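Coenzyme f420-dependent n5,n10-methylenetetrahydromethanopterin reductase (Methanopyrus kandleri, PDB 1EZW) catalyses the reversible, coenzyme F420-dependent reduction of methylenetetrahydromethanopterin to methyltetrahydromethanopterin, a step of methanogenesis from carbon dioxide. Local coordinates at residues Y45-T56 with N79-R90. Sequence-based numbering, arbitrary orientation.
Sequences YMGVLTLAAVIT and NIATLDWISGGR. With MG (magnesium ion), chain B.
Leu83 and Met46 bury the most surface of any residues in the seam between helix 45-54 and helix 73-86, two neighbouring, nearly parallel helices (15° apart) on the outside of the TIM barrel. Both methyls of Leu83 cross the gap because its CG stands opposite the backbone N (chi1 180°): CD2 meets CD1 of Leu49 at 3.8 Å, while CD1 rests on the backbone O of Leu49 and also reaches the methyl of Ala53. One turn earlier, the Met46 chain bends at chi2 and chi3 and hooks round Asn79; Met46 CG lies 3.4 Å from Asn79 CG, the amide carbon, and the CE methyl ends beside Thr82. The same amide sends ND2 to the hydroxyl OH of Tyr45 (3.0 Å), nearly in its own plane and with that plane almost perpendicular to the phenol ring. The backbones come nearest at the C-terminal end, between small residues: CB of Ala53 lies 3.9 Å from CB of Ser87.

Beyond the helix ends, after a Schellman motif with Gly88 at positive phi, Arg90 reaches back over the gap. NH2 donates a straight bond to OG1 of Thr56 (2.9 Å, 167°), NH1 a weak one to the backbone O of Ala53, and NE is anchored on the O of Ser87 (2.8 Å); NH2 also binds the O of Ile59. A methionine in its place would probably cost Thr56 OG1 and Ser87 O the donors just described, and tie the Thr56 loop less firmly to segment 79-90. Thr56 O binds magnesium at 2.3 Å, as does Thr56 O of another subunit, and a metal-bound water donates to Ala53 O. The buried guanidinium thus joins both helix ends beside a metal bridging two subunits, where carbonyl and hydroxyl oxygens grip it and are likely to ease the cost of burying its charge.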
loop_
_atom_site.group_PDB
_atom_site.type_symbol
_atom_site.label_atom_id
_atom_site.label_comp_id
_atom_site.label_asym_id
_atom_site.label_seq_id
_atom_site.Cartn_x
_atom_site.Cartn_y
_atom_site.Cartn_z
ATOM N N TYR A 45 13.026 1.789 10.944
ATOM C CA TYR A 45 13.158 0.697 9.988
ATOM C C TYR A 45 11.841 -0.036 9.802
ATOM O O TYR A 45 11.553 -0.464 8.681
ATOM C CB TYR A 45 14.311 -0.272 10.357
ATOM C CG TYR A 45 14.032 -1.325 11.430
ATOM C CD1 TYR A 45 13.230 -2.461 11.169
ATOM C CD2 TYR A 45 14.587 -1.189 12.688
ATOM C CE1 TYR A 45 13.004 -3.408 12.117
ATOM C CE2 TYR A 45 14.370 -2.155 13.677
ATOM C CZ TYR A 45 13.587 -3.252 13.384
ATOM O OH TYR A 45 13.376 -4.211 14.312
ATOM N N MET A 46 11.039 -0.199 10.855
ATOM C CA MET A 46 9.768 -0.891 10.729
ATOM C C MET A 46 8.815 -0.102 9.835
ATOM O O MET A 46 8.124 -0.692 9.001
ATOM C CB MET A 46 9.107 -1.119 12.105
ATOM C CG MET A 46 9.417 -2.466 12.717
ATOM S SD MET A 46 9.103 -3.841 11.581
ATOM C CE MET A 46 7.293 -4.135 11.487
ATOM N N GLY A 47 8.777 1.211 9.973
ATOM C CA GLY A 47 7.871 1.974 9.112
ATOM C C GLY A 47 8.310 1.939 7.655
ATOM O O GLY A 47 7.498 1.670 6.757
ATOM N N VAL A 48 9.600 2.212 7.422
ATOM C CA VAL A 48 10.145 2.235 6.079
ATOM C C VAL A 48 10.082 0.836 5.436
ATOM O O VAL A 48 9.709 0.712 4.268
ATOM C CB VAL A 48 11.609 2.752 6.114
ATOM C CG1 VAL A 48 12.255 2.653 4.711
ATOM C CG2 VAL A 48 11.609 4.198 6.597
ATOM N N LEU A 49 10.465 -0.216 6.165
ATOM C CA LEU A 49 10.394 -1.549 5.538
ATOM C C LEU A 49 8.974 -2.060 5.321
ATOM O O LEU A 49 8.739 -2.808 4.378
ATOM C CB LEU A 49 11.215 -2.554 6.353
ATOM C CG LEU A 49 12.737 -2.359 6.257
ATOM C CD1 LEU A 49 13.370 -3.234 7.365
ATOM C CD2 LEU A 49 13.258 -2.738 4.894
ATOM N N THR A 50 8.024 -1.663 6.162
ATOM C CA THR A 50 6.648 -2.071 5.937
ATOM C C THR A 50 6.145 -1.369 4.669
ATOM O O THR A 50 5.502 -1.984 3.819
ATOM C CB THR A 50 5.759 -1.728 7.152
ATOM O OG1 THR A 50 6.213 -2.487 8.280
ATOM C CG2 THR A 50 4.310 -2.171 6.866
ATOM N N LEU A 51 6.484 -0.096 4.516
ATOM C CA LEU A 51 6.067 0.619 3.298
ATOM C C LEU A 51 6.774 -0.039 2.088
ATOM O O LEU A 51 6.168 -0.284 1.051
ATOM C CB LEU A 51 6.491 2.072 3.387
ATOM C CG LEU A 51 6.126 2.968 2.200
ATOM C CD1 LEU A 51 4.579 3.032 2.027
ATOM C CD2 LEU A 51 6.714 4.333 2.463
ATOM N N ALA A 52 8.062 -0.352 2.226
ATOM C CA ALA A 52 8.745 -1.006 1.094
ATOM C C ALA A 52 8.129 -2.364 0.797
ATOM O O ALA A 52 8.060 -2.777 -0.400
ATOM C CB ALA A 52 10.274 -1.167 1.412
ATOM N N ALA A 53 7.703 -3.079 1.835
ATOM C CA ALA A 53 7.084 -4.400 1.646
ATOM C C ALA A 53 5.819 -4.308 0.795
ATOM O O ALA A 53 5.524 -5.198 -0.006
ATOM C CB ALA A 53 6.738 -5.050 2.986
ATOM N N VAL A 54 5.070 -3.238 0.981
ATOM C CA VAL A 54 3.822 -3.003 0.256
ATOM C C VAL A 54 4.055 -2.702 -1.246
ATOM O O VAL A 54 3.242 -3.093 -2.111
ATOM C CB VAL A 54 3.110 -1.815 0.990
ATOM C CG1 VAL A 54 2.082 -1.133 0.151
ATOM C CG2 VAL A 54 2.484 -2.388 2.277
ATOM N N ILE A 55 5.188 -2.058 -1.520
ATOM C CA ILE A 55 5.584 -1.614 -2.857
ATOM C C ILE A 55 6.490 -2.562 -3.637
ATOM O O ILE A 55 6.937 -2.254 -4.731
ATOM C CB ILE A 55 6.305 -0.244 -2.710
ATOM C CG1 ILE A 55 5.356 0.756 -2.043
ATOM C CG2 ILE A 55 6.766 0.266 -4.040
ATOM C CD1 ILE A 55 4.100 0.993 -2.802
ATOM N N THR A 56 6.761 -3.728 -3.063
ATOM C CA THR A 56 7.657 -4.706 -3.692
ATOM C C THR A 56 7.059 -6.083 -3.535
ATOM O O THR A 56 6.121 -6.234 -2.772
ATOM C CB THR A 56 9.072 -4.727 -3.039
ATOM O OG1 THR A 56 8.953 -4.996 -1.631
ATOM C CG2 THR A 56 9.789 -3.386 -3.202
ATOM N N ASN A 79 8.717 -7.425 15.619
ATOM C CA ASN A 79 8.937 -6.622 14.390
ATOM C C ASN A 79 9.267 -7.536 13.214
ATOM O O ASN A 79 8.657 -7.430 12.149
ATOM C CB ASN A 79 10.095 -5.645 14.527
ATOM C CG ASN A 79 9.784 -4.524 15.441
ATOM O OD1 ASN A 79 8.632 -4.315 15.759
ATOM N ND2 ASN A 79 10.803 -3.757 15.852
ATOM N N ILE A 80 10.229 -8.440 13.418
ATOM C CA ILE A 80 10.624 -9.333 12.334
ATOM C C ILE A 80 9.497 -10.247 11.890
ATOM O O ILE A 80 9.271 -10.414 10.662
ATOM C CB ILE A 80 11.880 -10.157 12.744
ATOM C CG1 ILE A 80 13.022 -9.188 13.033
ATOM C CG2 ILE A 80 12.179 -11.227 11.692
ATOM C CD1 ILE A 80 13.471 -8.349 11.835
ATOM N N ALA A 81 8.744 -10.832 12.828
ATOM C CA ALA A 81 7.653 -11.676 12.437
ATOM C C ALA A 81 6.581 -10.877 11.656
ATOM O O ALA A 81 5.979 -11.397 10.721
ATOM C CB ALA A 81 7.015 -12.340 13.665
ATOM N N THR A 82 6.389 -9.619 12.043
ATOM C CA THR A 82 5.349 -8.766 11.417
ATOM C C THR A 82 5.772 -8.412 9.993
ATOM O O THR A 82 4.975 -8.532 9.073
ATOM C CB THR A 82 5.114 -7.512 12.276
ATOM O OG1 THR A 82 4.722 -7.935 13.594
ATOM C CG2 THR A 82 3.958 -6.621 11.693
ATOM N N LEU A 83 7.014 -7.940 9.848
ATOM C CA LEU A 83 7.555 -7.626 8.523
ATOM C C LEU A 83 7.492 -8.883 7.666
ATOM O O LEU A 83 7.134 -8.805 6.490
ATOM C CB LEU A 83 9.002 -7.193 8.617
ATOM C CG LEU A 83 9.691 -6.845 7.288
ATOM C CD1 LEU A 83 8.919 -5.743 6.527
ATOM C CD2 LEU A 83 11.091 -6.324 7.602
ATOM N N ASP A 84 7.846 -10.052 8.217
ATOM C CA ASP A 84 7.794 -11.277 7.402
ATOM C C ASP A 84 6.371 -11.593 6.919
ATOM O O ASP A 84 6.143 -11.958 5.755
ATOM C CB ASP A 84 8.286 -12.483 8.215
ATOM C CG ASP A 84 8.621 -13.654 7.333
ATOM O OD1 ASP A 84 8.081 -14.753 7.568
ATOM O OD2 ASP A 84 9.428 -13.431 6.386
ATOM N N TRP A 85 5.401 -11.474 7.817
ATOM C CA TRP A 85 4.034 -11.779 7.449
ATOM C C TRP A 85 3.528 -10.788 6.377
ATOM O O TRP A 85 2.972 -11.185 5.334
ATOM C CB TRP A 85 3.138 -11.721 8.704
ATOM C CG TRP A 85 1.770 -12.276 8.433
ATOM C CD1 TRP A 85 1.327 -13.568 8.689
ATOM C CD2 TRP A 85 0.674 -11.581 7.834
ATOM N NE1 TRP A 85 0.010 -13.698 8.272
ATOM C CE2 TRP A 85 -0.408 -12.500 7.747
ATOM C CE3 TRP A 85 0.495 -10.273 7.348
ATOM C CZ2 TRP A 85 -1.654 -12.143 7.197
ATOM C CZ3 TRP A 85 -0.736 -9.925 6.790
ATOM C CH2 TRP A 85 -1.797 -10.853 6.719
ATOM N N ILE A 86 3.681 -9.495 6.634
ATOM C CA ILE A 86 3.219 -8.510 5.669
ATOM C C ILE A 86 3.877 -8.628 4.290
ATOM O O ILE A 86 3.219 -8.429 3.272
ATOM C CB ILE A 86 3.426 -7.087 6.238
ATOM C CG1 ILE A 86 2.470 -6.920 7.442
ATOM C CG2 ILE A 86 3.038 -6.035 5.180
ATOM C CD1 ILE A 86 2.674 -5.624 8.229
ATOM N N SER A 87 5.170 -9.006 4.265
ATOM C CA SER A 87 5.909 -9.131 3.007
ATOM C C SER A 87 5.701 -10.486 2.327
ATOM O O SER A 87 6.274 -10.700 1.261
ATOM C CB SER A 87 7.411 -8.923 3.225
ATOM O OG SER A 87 7.943 -10.018 3.985
ATOM N N GLY A 88 4.899 -11.378 2.896
ATOM C CA GLY A 88 4.693 -12.681 2.229
ATOM C C GLY A 88 5.917 -13.602 2.345
ATOM O O GLY A 88 6.194 -14.421 1.449
ATOM N N GLY A 89 6.652 -13.441 3.441
ATOM C CA GLY A 89 7.791 -14.307 3.749
ATOM C C GLY A 89 9.117 -13.889 3.174
ATOM O O GLY A 89 9.916 -14.772 2.741
ATOM N N ARG A 90 9.382 -12.579 3.213
ATOM C CA ARG A 90 10.611 -12.006 2.675
ATOM C C ARG A 90 11.537 -11.337 3.690
ATOM O O ARG A 90 12.492 -10.681 3.304
ATOM C CB ARG A 90 10.286 -10.977 1.566
ATOM C CG ARG A 90 9.756 -11.648 0.320
ATOM C CD ARG A 90 9.477 -10.606 -0.740
ATOM N NE ARG A 90 8.319 -9.758 -0.428
ATOM C CZ ARG A 90 8.306 -8.438 -0.623
ATOM N NH1 ARG A 90 7.204 -7.737 -0.336
ATOM N NH2 ARG A 90 9.402 -7.805 -1.022
HETATM MG MG MG B . 4.043 -7.134 -2.621
HETATM O O HOH W 1 3.133 -6.345 -0.541
HETATM O O HOH W 2 3.343 -5.081 -3.657
#